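Local coordinates for protein tubulin binding cofactor C (Leishmania major, PDB 5AJ8) that probably acts as a chaperone in tubulin folding, this chain being the C-terminal domain of the cofactor, at residues 11-17 against 29-35; 20-26 against 38-44; 49-53 against 68-73. The protein carries 1 engineered substitution. All blocks are in the same frame, centred on the assembly; numbering follows the deposited sequence.

Contact 1 (11-17 against 29-35)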
ATOM      1  N   ASN A  11     -11.997   7.252  -4.230  1.00 30.75           N
ATOM      2  CA  ASN A  11     -11.826   8.067  -3.020  1.00 27.33           C
ATOM      3  C   ASN A  11     -10.485   8.782  -2.993  1.00 23.91           C
ATOM      4  O   ASN A  11      -9.451   8.168  -3.237  1.00 21.34           O
ATOM      5  CB  ASN A  11     -11.960   7.196  -1.770  1.00 29.09           C
ATOM      6  CG  ASN A  11     -13.391   6.740  -1.527  1.00 32.99           C
ATOM      7  OD1 ASN A  11     -14.356   7.497  -1.705  1.00 32.89           O
ATOM      8  ND2 ASN A  11     -13.531   5.498  -1.095  1.00 33.88           N
ATOM      9  N   VAL A  12     -10.512  10.078  -2.704  1.00 21.92           N
ATOM     10  CA  VAL A  12      -9.305  10.899  -2.627  1.00 20.27           C
ATOM     11  C   VAL A  12      -9.001  11.208  -1.153  1.00 20.08           C
ATOM     12  O   VAL A  12      -9.911  11.597  -0.406  1.00 20.06           O
ATOM     13  CB  VAL A  12      -9.479  12.223  -3.382  1.00 21.99           C
ATOM     14  CG1 VAL A  12      -8.226  13.086  -3.260  1.00 22.17           C
ATOM     15  CG2 VAL A  12      -9.819  11.974  -4.845  1.00 22.20           C
ATOM     16  N   TYR A  13      -7.743  11.048  -0.754  1.00 17.38           N
ATOM     17  CA  TYR A  13      -7.299  11.287   0.621  1.00 18.17           C
ATOM     18  C   TYR A  13      -6.084  12.207   0.638  1.00 18.32           C
ATOM     19  O   TYR A  13      -5.390  12.347  -0.355  1.00 17.20           O
ATOM     20  CB  TYR A  13      -6.882   9.998   1.312  1.00 17.41           C
ATOM     21  CG  TYR A  13      -7.999   8.994   1.465  1.00 17.94           C
ATOM     22  CD1 TYR A  13      -8.275   8.098   0.435  1.00 17.47           C
ATOM     23  CD2 TYR A  13      -8.780   8.957   2.607  1.00 18.05           C
ATOM     24  CE1 TYR A  13      -9.297   7.175   0.547  1.00 17.72           C
ATOM     25  CE2 TYR A  13      -9.813   8.031   2.734  1.00 19.20           C
ATOM     26  CZ  TYR A  13     -10.076   7.150   1.695  1.00 18.39           C
ATOM     27  OH  TYR A  13     -11.075   6.222   1.792  1.00 18.06           O
ATOM     28  N   GLY A  14      -5.845  12.802   1.796  1.00 19.07           N
ATOM     29  CA  GLY A  14      -4.816  13.820   1.985  1.00 20.15           C
ATOM     30  C   GLY A  14      -5.186  15.154   1.350  1.00 22.28           C
ATOM     31  O   GLY A  14      -6.281  15.304   0.783  1.00 22.03           O
ATOM     32  N   PRO A  15      -4.279  16.141   1.437  1.00 22.72           N
ATOM     33  CA  PRO A  15      -3.000  16.083   2.127  1.00 22.59           C
ATOM     34  C   PRO A  15      -3.161  16.067   3.631  1.00 23.11           C
ATOM     35  O   PRO A  15      -4.147  16.559   4.159  1.00 23.29           O
ATOM     36  CB  PRO A  15      -2.289  17.371   1.675  1.00 24.23           C
ATOM     37  CG  PRO A  15      -3.370  18.270   1.230  1.00 25.50           C
ATOM     38  CD  PRO A  15      -4.403  17.361   0.628  1.00 24.81           C
ATOM     39  N   SER A  16      -2.176  15.484   4.290  1.00 24.53           N
ATOM     40  CA  SER A  16      -2.181  15.275   5.714  1.00 28.29           C
ATOM     41  C   SER A  16      -0.753  14.994   6.180  1.00 27.79           C
ATOM     42  O   SER A  16      -0.009  14.306   5.495  1.00 30.91           O
ATOM     43  CB  SER A  16      -3.077  14.081   6.028  1.00 32.30           C
ATOM     44  OG  SER A  16      -3.127  13.842   7.415  1.00 37.21           O
ATOM     45  N   THR A  17      -0.383  15.524   7.341  0.60 27.82           N
ATOM     46  CA  THR A  17       0.961  15.366   7.886  0.60 28.26           C
ATOM     47  C   THR A  17       0.896  14.932   9.346  0.60 27.97           C
ATOM     48  O   THR A  17       0.172  15.528  10.130  0.60 32.60           O
ATOM     49  CB  THR A  17       1.768  16.691   7.783  0.60 29.31           C
ATOM     50  OG1 THR A  17       2.017  16.996   6.405  0.60 31.74           O
ATOM     51  CG2 THR A  17       3.115  16.591   8.499  0.60 28.70           C
ATOM     52  N   VAL A  29      -8.475   4.283  -4.929  1.00 16.37           N
ATOM     53  CA  VAL A  29      -8.023   5.362  -4.073  1.00 16.41           C
ATOM     54  C   VAL A  29      -6.928   6.216  -4.716  1.00 16.32           C
ATOM     55  O   VAL A  29      -6.121   5.753  -5.555  1.00 14.68           O
ATOM     56  CB  VAL A  29      -7.576   4.894  -2.649  1.00 16.07           C
ATOM     57  CG1 VAL A  29      -8.693   4.141  -1.957  1.00 16.91           C
ATOM     58  CG2 VAL A  29      -6.339   4.028  -2.702  1.00 16.11           C
ATOM     59  N   PHE A  30      -6.930   7.481  -4.306  0.70 17.03           N
ATOM     60  CA  PHE A  30      -5.924   8.465  -4.664  0.70 18.01           C
ATOM     61  C   PHE A  30      -5.478   9.097  -3.366  0.70 17.19           C
ATOM     62  O   PHE A  30      -6.305   9.628  -2.638  0.70 16.64           O
ATOM     63  CB  PHE A  30      -6.536   9.595  -5.511  0.70 20.29           C
ATOM     64  CG  PHE A  30      -7.007   9.159  -6.860  0.70 21.30           C
ATOM     65  CD1 PHE A  30      -8.311   8.706  -7.026  0.70 22.44           C
ATOM     66  CD2 PHE A  30      -6.155   9.193  -7.969  0.70 21.49           C
ATOM     67  CE1 PHE A  30      -8.765   8.300  -8.270  0.70 22.98           C
ATOM     68  CE2 PHE A  30      -6.605   8.785  -9.216  0.70 21.59           C
ATOM     69  CZ  PHE A  30      -7.908   8.339  -9.365  0.70 22.54           C
ATOM     70  N   ILE A  31      -4.179   9.068  -3.098  1.00 16.57           N
ATOM     71  CA  ILE A  31      -3.620   9.648  -1.889  1.00 17.00           C
ATOM     72  C   ILE A  31      -2.574  10.689  -2.308  1.00 18.36           C
ATOM     73  O   ILE A  31      -1.586  10.361  -2.988  1.00 18.71           O
ATOM     74  CB  ILE A  31      -2.955   8.595  -1.005  1.00 16.51           C
ATOM     75  CG1 ILE A  31      -3.967   7.537  -0.584  1.00 17.46           C
ATOM     76  CG2 ILE A  31      -2.370   9.246   0.244  1.00 17.90           C
ATOM     77  CD1 ILE A  31      -3.345   6.270  -0.075  1.00 16.64           C
ATOM     78  N   ASN A  32      -2.823  11.935  -1.934  1.00 19.09           N
ATOM     79  CA  ASN A  32      -2.022  13.059  -2.380  1.00 22.71           C
ATOM     80  C   ASN A  32      -1.473  13.837  -1.196  1.00 22.19           C
ATOM     81  O   ASN A  32      -2.215  14.218  -0.301  1.00 21.42           O
ATOM     82  CB  ASN A  32      -2.884  13.975  -3.240  1.00 27.87           C
ATOM     83  CG  ASN A  32      -2.113  15.141  -3.816  1.00 34.64           C
ATOM     84  OD1 ASN A  32      -2.623  16.266  -3.841  1.00 49.25           O
ATOM     85  ND2 ASN A  32      -0.877  14.902  -4.264  1.00 35.41           N
ATOM     86  N   GLY A  33      -0.168  14.056  -1.211  1.00 21.63           N
ATOM     87  CA  GLY A  33       0.468  15.027  -0.345  1.00 23.28           C
ATOM     88  C   GLY A  33       0.481  14.669   1.124  1.00 23.85           C
ATOM     89  O   GLY A  33       0.315  15.541   1.951  1.00 24.27           O
ATOM     90  N   CYS A  34       0.694  13.396   1.448  1.00 21.66           N
ATOM     91  CA  CYS A  34       0.804  12.977   2.848  1.00 21.04           C
ATOM     92  C   CYS A  34       2.277  12.837   3.255  1.00 20.66           C
ATOM     93  O   CYS A  34       3.127  12.448   2.443  1.00 18.78           O
ATOM     94  CB  CYS A  34       0.061  11.665   3.066  1.00 21.41           C
ATOM     95  SG  CYS A  34      -1.679  11.799   2.735  1.00 22.43           S
ATOM     96  N   ALA A  35       2.557  13.136   4.519  1.00 18.94           N
ATOM     97  CA  ALA A  35       3.925  13.121   5.053  1.00 17.77           C
ATOM     98  C   ALA A  35       3.980  12.687   6.507  1.00 16.82           C
ATOM     99  O   ALA A  35       3.039  12.935   7.262  1.00 15.90           O
ATOM    100  CB  ALA A  35       4.580  14.492   4.892  1.00 17.76           C
TER
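Phe30 O is gripped by two groups of the strand of Asn11 to Tyr13: it accepts Tyr13 N at 2.8 Å and is approached by the CA-H of Val12. The N of the same residue donates to Asn11 O, also at 2.8 Å, so Phe30 is tied to the edge strand through both its backbone polar atoms. Asn32 N continues the pattern with a straighter bond to Tyr13 O (3.0 Å, 169° at the hydrogen). This is the parallel pairing of successive coils in a right-handed beta-helix, the fold of the TBCC and CAP C-terminal domains; 11-17 is the outermost strand of its sheet, and its Gly14 O and Val12 meet the C-terminal tail at Ser175. Beyond Tyr13 the regular pairing is interrupted. Gly14 runs at positive phi into a cis peptide before Pro15, a residue without an N-H, and the proline ring lies against the next turn, CB 3.2 Å from Gly33 O. The bond from Ser16 N to Gly33 O is weak, and the pairing resumes, weakly, with Ala35 N to Ser16 O (3.0 Å). On the inward face, the Tyr13 ring presents its edge to Val29, CE1 to CG1 4.0 Å, while Tyr13 CB rests near Ile31 CG1. Cys34 SG, anti to its own carbonyl carbon (chi1 -62°), swings back along the strand and lies 3.8 Å from Gly14 CA. On the other face Val12 CG2 meets Phe30 CB at 4.1 Å, the two side chains crossing at a slant, and the Phe30 side chain also touches Phe49 of strand 47-51.

Contact 2 (20-26 against 38-44)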
ATOM      1  N   ASP A  20      -1.617   9.205  11.528  1.00 26.82           N
ATOM      2  CA  ASP A  20      -1.872   7.930  10.895  1.00 24.72           C
ATOM      3  C   ASP A  20      -3.229   7.908  10.186  1.00 21.57           C
ATOM      4  O   ASP A  20      -4.210   8.420  10.715  1.00 26.02           O
ATOM      5  CB  ASP A  20      -1.719   6.793  11.900  1.00 25.28           C
ATOM      6  CG  ASP A  20      -0.249   6.595  12.340  1.00 29.17           C
ATOM      7  OD1 ASP A  20       0.646   7.382  11.890  1.00 28.46           O
ATOM      8  OD2 ASP A  20       0.011   5.650  13.127  1.00 27.29           O
ATOM      9  N   LEU A  21      -3.264   7.380   8.961  1.00 18.99           N
ATOM     10  CA  LEU A  21      -4.502   7.348   8.143  1.00 18.61           C
ATOM     11  C   LEU A  21      -5.061   5.925   8.010  1.00 16.55           C
ATOM     12  O   LEU A  21      -4.292   4.960   7.911  1.00 15.70           O
ATOM     13  CB  LEU A  21      -4.251   7.919   6.753  1.00 19.03           C
ATOM     14  CG  LEU A  21      -3.677   9.333   6.683  1.00 21.80           C
ATOM     15  CD1 LEU A  21      -3.585   9.726   5.216  1.00 23.71           C
ATOM     16  CD2 LEU A  21      -4.538  10.322   7.459  1.00 24.53           C
ATOM     17  N   PHE A  22      -6.386   5.814   8.014  1.00 15.29           N
ATOM     18  CA  PHE A  22      -7.081   4.538   7.907  1.00 15.16           C
ATOM     19  C   PHE A  22      -8.002   4.585   6.682  1.00 14.96           C
ATOM     20  O   PHE A  22      -9.020   5.250   6.686  1.00 16.25           O
ATOM     21  CB  PHE A  22      -7.836   4.235   9.199  1.00 15.81           C
ATOM     22  CG  PHE A  22      -6.925   4.127  10.404  1.00 16.01           C
ATOM     23  CD1 PHE A  22      -6.106   3.029  10.562  1.00 15.24           C
ATOM     24  CD2 PHE A  22      -6.858   5.137  11.348  1.00 17.60           C
ATOM     25  CE1 PHE A  22      -5.256   2.920  11.644  1.00 15.76           C
ATOM     26  CE2 PHE A  22      -5.986   5.049  12.448  1.00 17.55           C
ATOM     27  CZ  PHE A  22      -5.191   3.934  12.596  1.00 16.53           C
ATOM     28  N   ILE A  23      -7.593   3.915   5.614  1.00 14.07           N
ATOM     29  CA  ILE A  23      -8.278   3.979   4.323  1.00 15.01           C
ATOM     30  C   ILE A  23      -9.150   2.738   4.194  1.00 14.61           C
ATOM     31  O   ILE A  23      -8.634   1.620   4.144  1.00 13.89           O
ATOM     32  CB  ILE A  23      -7.244   4.079   3.190  1.00 15.35           C
ATOM     33  CG1 ILE A  23      -6.478   5.419   3.431  1.00 16.38           C
ATOM     34  CG2 ILE A  23      -7.893   3.971   1.801  1.00 14.88           C
ATOM     35  CD1 ILE A  23      -5.628   5.932   2.297  1.00 17.54           C
ATOM     36  N   SER A  24     -10.458   2.914   4.165  1.00 15.64           N
ATOM     37  CA  SER A  24     -11.353   1.737   4.105  1.00 18.19           C
ATOM     38  C   SER A  24     -11.364   1.123   2.692  1.00 16.83           C
ATOM     39  O   SER A  24     -10.782   1.674   1.755  1.00 14.92           O
ATOM     40  CB  SER A  24     -12.776   2.071   4.599  1.00 20.61           C
ATOM     41  OG  SER A  24     -13.501   0.888   4.908  1.00 24.06           O
ATOM     42  N   HIS A  25     -11.976  -0.049   2.577  1.00 18.52           N
ATOM     43  CA  HIS A  25     -12.075  -0.773   1.289  1.00 19.73           C
ATOM     44  C   HIS A  25     -12.937   0.007   0.309  1.00 18.23           C
ATOM     45  O   HIS A  25     -13.903   0.638   0.705  1.00 18.15           O
ATOM     46  CB  HIS A  25     -12.586  -2.218   1.453  1.00 22.96           C
ATOM     47  CG  HIS A  25     -13.725  -2.367   2.415  1.00 30.99           C
ATOM     48  ND1 HIS A  25     -15.039  -2.102   2.083  1.00 35.57           N
ATOM     49  CD2 HIS A  25     -13.733  -2.732   3.724  1.00 36.12           C
ATOM     50  CE1 HIS A  25     -15.806  -2.314   3.142  1.00 38.92           C
ATOM     51  NE2 HIS A  25     -15.036  -2.687   4.150  1.00 37.02           N
ATOM     52  N   SER A  26     -12.564  -0.018  -0.966  1.00 16.91           N
ATOM     53  CA  SER A  26     -13.310   0.653  -2.023  1.00 16.80           C
ATOM     54  C   SER A  26     -12.796   0.124  -3.344  1.00 17.02           C
ATOM     55  O   SER A  26     -11.939  -0.751  -3.342  1.00 14.67           O
ATOM     56  CB  SER A  26     -13.100   2.180  -1.941  1.00 17.17           C
ATOM     57  OG  SER A  26     -11.809   2.557  -2.404  1.00 16.37           O
ATOM     58  N   ALA A  38       1.885   6.850   9.091  1.00 15.39           N
ATOM     59  CA  ALA A  38       1.623   5.503   8.672  1.00 14.26           C
ATOM     60  C   ALA A  38       0.259   5.502   8.026  1.00 14.10           C
ATOM     61  O   ALA A  38      -0.680   6.133   8.534  1.00 15.23           O
ATOM     62  CB  ALA A  38       1.649   4.557   9.866  1.00 14.22           C
ATOM     63  N   ILE A  39       0.138   4.785   6.920  1.00 13.37           N
ATOM     64  CA  ILE A  39      -1.114   4.722   6.171  1.00 12.93           C
ATOM     65  C   ILE A  39      -1.541   3.260   6.067  1.00 11.88           C
ATOM     66  O   ILE A  39      -0.854   2.461   5.466  1.00 11.06           O
ATOM     67  CB  ILE A  39      -0.941   5.347   4.770  1.00 13.36           C
ATOM     68  CG1 ILE A  39      -0.461   6.793   4.887  1.00 14.24           C
ATOM     69  CG2 ILE A  39      -2.244   5.290   3.984  1.00 13.92           C
ATOM     70  CD1 ILE A  39      -0.198   7.446   3.540  1.00 14.52           C
ATOM     71  N   TYR A  40      -2.671   2.926   6.676  1.00 11.80           N
ATOM     72  CA  TYR A  40      -3.177   1.555   6.729  1.00 11.01           C
ATOM     73  C   TYR A  40      -4.408   1.440   5.840  1.00 11.03           C
ATOM     74  O   TYR A  40      -5.437   2.053   6.149  1.00 11.40           O
ATOM     75  CB  TYR A  40      -3.540   1.222   8.169  1.00 11.05           C
ATOM     76  CG  TYR A  40      -2.365   1.249   9.099  1.00 10.76           C
ATOM     77  CD1 TYR A  40      -1.468   0.202   9.124  1.00 10.14           C
ATOM     78  CD2 TYR A  40      -2.156   2.318   9.963  1.00 10.87           C
ATOM     79  CE1 TYR A  40      -0.395   0.223   9.967  1.00 10.04           C
ATOM     80  CE2 TYR A  40      -1.094   2.336  10.824  1.00 10.78           C
ATOM     81  CZ  TYR A  40      -0.210   1.296  10.814  1.00 10.33           C
ATOM     82  OH  TYR A  40       0.843   1.297  11.671  1.00 10.47           O
ATOM     83  N   CYS A  41      -4.292   0.700   4.732  1.00 10.87           N
ATOM     84  CA  CYS A  41      -5.398   0.486   3.807  1.00 11.43           C
ATOM     85  C   CYS A  41      -5.961  -0.943   3.858  1.00 11.76           C
ATOM     86  O   CYS A  41      -5.234  -1.927   3.683  1.00 11.17           O
ATOM     87  CB  CYS A  41      -5.005   0.770   2.360  1.00 11.96           C
ATOM     88  SG  CYS A  41      -4.065   2.292   2.072  1.00 13.39           S
ATOM     89  N   LEU A  42      -7.266  -1.042   4.066  1.00 11.65           N
ATOM     90  CA  LEU A  42      -7.966  -2.282   3.808  1.00 12.15           C
ATOM     91  C   LEU A  42      -7.846  -2.563   2.287  1.00 11.85           C
ATOM     92  O   LEU A  42      -7.589  -1.653   1.501  1.00 11.97           O
ATOM     93  CB  LEU A  42      -9.421  -2.189   4.262  1.00 12.92           C
ATOM     94  CG  LEU A  42      -9.664  -1.892   5.748  1.00 14.05           C
ATOM     95  CD1 LEU A  42     -11.147  -1.851   6.069  1.00 14.95           C
ATOM     96  CD2 LEU A  42      -8.950  -2.900   6.650  1.00 14.31           C
ATOM     97  N   PRO A  43      -7.968  -3.833   1.879  1.00 11.23           N
ATOM     98  CA  PRO A  43      -7.787  -4.150   0.455  1.00 11.07           C
ATOM     99  C   PRO A  43      -8.671  -3.312  -0.468  1.00 10.91           C
ATOM    100  O   PRO A  43      -9.835  -3.171  -0.196  1.00 11.67           O
ATOM    101  CB  PRO A  43      -8.134  -5.655   0.384  1.00 10.99           C
ATOM    102  CG  PRO A  43      -7.805  -6.172   1.756  1.00 10.87           C
ATOM    103  CD  PRO A  43      -8.160  -5.051   2.691  1.00 11.30           C
ATOM    104  N   ILE A  44      -8.087  -2.761  -1.536  1.00 10.90           N
ATOM    105  CA  ILE A  44      -8.798  -1.968  -2.540  1.00 10.56           C
ATOM    106  C   ILE A  44      -9.001  -2.825  -3.783  1.00 10.63           C
ATOM    107  O   ILE A  44      -8.048  -3.399  -4.301  1.00  9.59           O
ATOM    108  CB  ILE A  44      -7.952  -0.750  -2.922  1.00 10.65           C
ATOM    109  CG1 ILE A  44      -7.496   0.026  -1.680  1.00 10.48           C
ATOM    110  CG2 ILE A  44      -8.693   0.147  -3.888  1.00 11.18           C
ATOM    111  CD1 ILE A  44      -8.642   0.534  -0.842  1.00 11.28           C
TER
HETATM  112  O   HOH W   1       1.299   3.203  13.373  1.00 14.57           O
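Asp20 reaches across to Ala38 with its carboxylate: OD1 accepts Ala38 N at 3.1 Å, met from well above the carboxylate plane, while Leu21 N binds Ala38 O. CG lies beside the Asp20 backbone N (chi1 -69°), which brings the carboxylate over the Ala38 methyl and leaves OD2 for a water shared with Tyr40 OH. Tyr40 and Phe22 extend the same way, their rings side by side with planes 14° apart. The rings are slid so far that they barely overlap; the touch is Phe22 CE1 to Tyr40 CD2 at 3.6 Å. On the inward face Ile23 sets CD1 against Ile39 CG2 at 3.8 Å and CB against Cys41 SG at 3.8 Å. Past the strands, His25 has CG between its backbone N and carbonyl carbon (chi1 42°), its CD2 meeting Leu42 CD1 at 3.6 Å and Ser24 OG above one ring face, toward its rim; NE2 is bonded to Glu108 N. Ile44 directs CD1 to Ser24 O at 3.6 Å. These two strands belong to a second parallel sheet of the beta-helix. The inward side is apolar packing of Ile23 on Ile39 and Cys41, whereas the Tyr40 hydroxyl has the water, Ser164 OG and Arg162 NH1 as hydrogen-bond partners; Arg162 probably makes the phenol oxygen's surroundings more polar, and the water, donating to Asp20 OD2, ties carboxylate to phenol.

Contact 3 (49-53 against 68-73)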
ATOM      1  N   PHE A  49      -3.308   5.049  -6.232  1.00 13.99           N
ATOM      2  CA  PHE A  49      -2.366   6.021  -6.775  1.00 15.49           C
ATOM      3  C   PHE A  49      -1.907   6.941  -5.651  1.00 14.95           C
ATOM      4  O   PHE A  49      -2.732   7.580  -5.014  1.00 16.19           O
ATOM      5  CB  PHE A  49      -3.030   6.807  -7.884  1.00 18.46           C
ATOM      6  CG  PHE A  49      -2.102   7.739  -8.608  1.00 24.85           C
ATOM      7  CD1 PHE A  49      -1.340   7.304  -9.674  1.00 31.01           C
ATOM      8  CD2 PHE A  49      -2.017   9.064  -8.237  1.00 31.91           C
ATOM      9  CE1 PHE A  49      -0.498   8.177 -10.351  1.00 37.18           C
ATOM     10  CE2 PHE A  49      -1.183   9.938  -8.907  1.00 38.04           C
ATOM     11  CZ  PHE A  49      -0.417   9.496  -9.957  1.00 33.43           C
ATOM     12  N   LEU A  50      -0.605   6.947  -5.359  1.00 14.07           N
ATOM     13  CA  LEU A  50      -0.023   7.877  -4.391  1.00 13.93           C
ATOM     14  C   LEU A  50       0.832   8.924  -5.136  1.00 14.55           C
ATOM     15  O   LEU A  50       1.619   8.569  -6.014  1.00 12.98           O
ATOM     16  CB  LEU A  50       0.833   7.146  -3.368  1.00 13.14           C
ATOM     17  CG  LEU A  50       0.131   6.185  -2.392  1.00 13.78           C
ATOM     18  CD1 LEU A  50      -0.127   4.817  -3.017  1.00 13.27           C
ATOM     19  CD2 LEU A  50       0.966   6.021  -1.135  1.00 13.91           C
ATOM     20  N   SER A  51       0.670  10.194  -4.771  1.00 14.74           N
ATOM     21  CA  SER A  51       1.484  11.246  -5.343  1.00 16.90           C
ATOM     22  C   SER A  51       1.972  12.244  -4.294  1.00 15.46           C
ATOM     23  O   SER A  51       1.266  12.586  -3.353  1.00 15.45           O
ATOM     24  CB  SER A  51       0.708  11.990  -6.435  1.00 19.54           C
ATOM     25  OG  SER A  51      -0.511  12.460  -5.899  1.00 21.85           O
ATOM     26  N   ASN A  52       3.188  12.692  -4.475  1.00 14.96           N
ATOM     27  CA  ASN A  52       3.767  13.707  -3.615  1.00 16.38           C
ATOM     28  C   ASN A  52       3.715  13.347  -2.129  1.00 15.48           C
ATOM     29  O   ASN A  52       3.422  14.181  -1.298  1.00 14.77           O
ATOM     30  CB  ASN A  52       3.080  15.041  -3.879  1.00 18.18           C
ATOM     31  CG  ASN A  52       3.134  15.436  -5.348  1.00 20.00           C
ATOM     32  OD1 ASN A  52       2.114  15.777  -5.952  1.00 22.63           O
ATOM     33  ND2 ASN A  52       4.319  15.379  -5.930  1.00 20.83           N
ATOM     34  N   CYS A  53       3.984  12.085  -1.820  1.00 14.77           N
ATOM     35  CA  CYS A  53       4.066  11.651  -0.444  1.00 15.28           C
ATOM     36  C   CYS A  53       5.522  11.481  -0.070  1.00 14.04           C
ATOM     37  O   CYS A  53       6.321  11.034  -0.892  1.00 14.89           O
ATOM     38  CB  CYS A  53       3.318  10.328  -0.243  1.00 15.28           C
ATOM     39  SG  CYS A  53       1.537  10.449  -0.454  1.00 17.61           S
ATOM     40  N   LYS A  68       3.893   8.437  -7.789  1.00 15.41           N
ATOM     41  CA  LYS A  68       4.510   9.522  -8.541  1.00 16.31           C
ATOM     42  C   LYS A  68       5.009  10.599  -7.581  1.00 14.40           C
ATOM     43  O   LYS A  68       4.276  11.050  -6.724  1.00 13.78           O
ATOM     44  CB  LYS A  68       3.532  10.145  -9.533  1.00 17.86           C
ATOM     45  CG  LYS A  68       4.133  11.304 -10.303  1.00 22.94           C
ATOM     46  CD  LYS A  68       3.270  11.751 -11.467  1.00 29.79           C
ATOM     47  CE  LYS A  68       3.989  12.825 -12.267  1.00 34.78           C
ATOM     48  NZ  LYS A  68       3.100  13.367 -13.330  1.00 41.44           N
ATOM     49  N   GLY A  69       6.251  11.012  -7.753  1.00 14.80           N
ATOM     50  CA  GLY A  69       6.807  12.119  -6.980  1.00 15.82           C
ATOM     51  C   GLY A  69       6.919  11.830  -5.500  1.00 15.82           C
ATOM     52  O   GLY A  69       6.796  12.747  -4.698  1.00 18.53           O
ATOM     53  N   CYS A  70       7.177  10.575  -5.139  1.00 14.60           N
ATOM     54  CA  CYS A  70       7.295  10.170  -3.733  1.00 14.38           C
ATOM     55  C   CYS A  70       8.765   9.902  -3.317  1.00 13.04           C
ATOM     56  O   CYS A  70       9.550   9.435  -4.107  1.00 12.06           O
ATOM     57  CB  CYS A  70       6.449   8.918  -3.482  1.00 14.82           C
ATOM     58  SG  CYS A  70       4.656   9.131  -3.752  1.00 16.78           S
ATOM     59  N   THR A  71       9.097  10.193  -2.065  0.50 12.90           N
ATOM     60  CA  THR A  71      10.439   9.976  -1.540  0.50 12.78           C
ATOM     61  C   THR A  71      10.371   9.354  -0.143  0.50 12.21           C
ATOM     62  O   THR A  71       9.518   9.734   0.657  0.50 12.10           O
ATOM     63  CB  THR A  71      11.235  11.297  -1.563  0.50 14.03           C
ATOM     64  OG1 THR A  71      12.447  11.173  -0.804  0.50 14.93           O
ATOM     65  CG2 THR A  71      10.404  12.417  -1.006  0.50 14.74           C
ATOM     66  N   ASN A  72      11.226   8.358   0.130  1.00 11.76           N
ATOM     67  CA  ASN A  72      11.317   7.730   1.462  1.00 11.56           C
ATOM     68  C   ASN A  72       9.986   7.141   1.941  1.00 11.17           C
ATOM     69  O   ASN A  72       9.519   7.432   3.039  1.00 11.14           O
ATOM     70  CB  ASN A  72      11.877   8.705   2.517  1.00 12.23           C
ATOM     71  CG  ASN A  72      13.337   9.041   2.287  1.00 13.06           C
ATOM     72  OD1 ASN A  72      14.235   8.353   2.755  1.00 13.93           O
ATOM     73  ND2 ASN A  72      13.573  10.112   1.598  1.00 12.97           N
ATOM     74  N   LEU A  73       9.367   6.337   1.084  1.00 11.03           N
ATOM     75  CA  LEU A  73       8.160   5.565   1.426  1.00 10.66           C
ATOM     76  C   LEU A  73       8.561   4.117   1.649  1.00 10.02           C
ATOM     77  O   LEU A  73       9.304   3.549   0.848  1.00  9.15           O
ATOM     78  CB  LEU A  73       7.128   5.619   0.304  1.00 10.74           C
ATOM     79  CG  LEU A  73       6.399   6.918  -0.062  1.00 11.46           C
ATOM     80  CD1 LEU A  73       4.994   6.728  -0.572  1.00 11.77           C
ATOM     81  CD2 LEU A  73       6.406   7.909   1.077  1.00 11.66           C
TER
HETATM   82  O   HOH W   2       6.872  15.913  -4.872  1.00 34.54           O
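Leu50 O takes the N-H of Lys68 at 2.9 Å, and Lys68 O in turn takes Asn52 N at 3.0 Å, the parallel pairing of two coils of the beta-helix at the point where both leave their strands. The tight part lies inward. Cys70 SG, placed beside its own backbone N (chi1 -62°), accepts Cys53 N at 3.6 Å and touches Cys53 CB at 3.9 Å. Thr71 N bonds to Cys53 O at 3.1 Å. Leu73 fills in behind, its CD1 reaching Cys53 CB at 4.0 Å and Leu50 CD2 at 4.1 Å in an oblique crossing. The outer side is looser and wetter. Asn52 and Gly69 both turn at positive phi, and instead of a direct bond a water bridges them, accepting from Asn52 ND2 and donating to Gly69 O. Phe49 CZ lies alongside Lys68 CB, while the extended lysine chain leads away from 49-53, and the side chain touches Glu87. Strand 28-35 flanks 49-53, with Asn32 ND2 bonded to Ser51 O and Ile31 packed on Cys53; beyond 68-73, Met91 of strand 91-95 packs against Cys70 and Leu73.

How the contacts relate
Contacts 1 and 3 hold the same sheet, since strands 28-35 and 47-51 are neighbours in it: Ile31 probably bonds through its N and O to Phe49 O and Ser51 N. Contact 2 joins the outermost strand of the other sheet to its neighbour and is the most buried of the three; its Ile23 packs inward on Tyr13 and Ile31 of contact 1, and Leu21 on Cys34. Contacts 1 and 3 are only partly buried and are marked by glycines at positive phi where the strands end or break. Contact 2 is marked instead by the Asp20–water–Tyr40 link and the paired rings of Phe22 and Tyr40. Contacts 2 and 3 do not touch, their nearest atoms being about 5 Å apart.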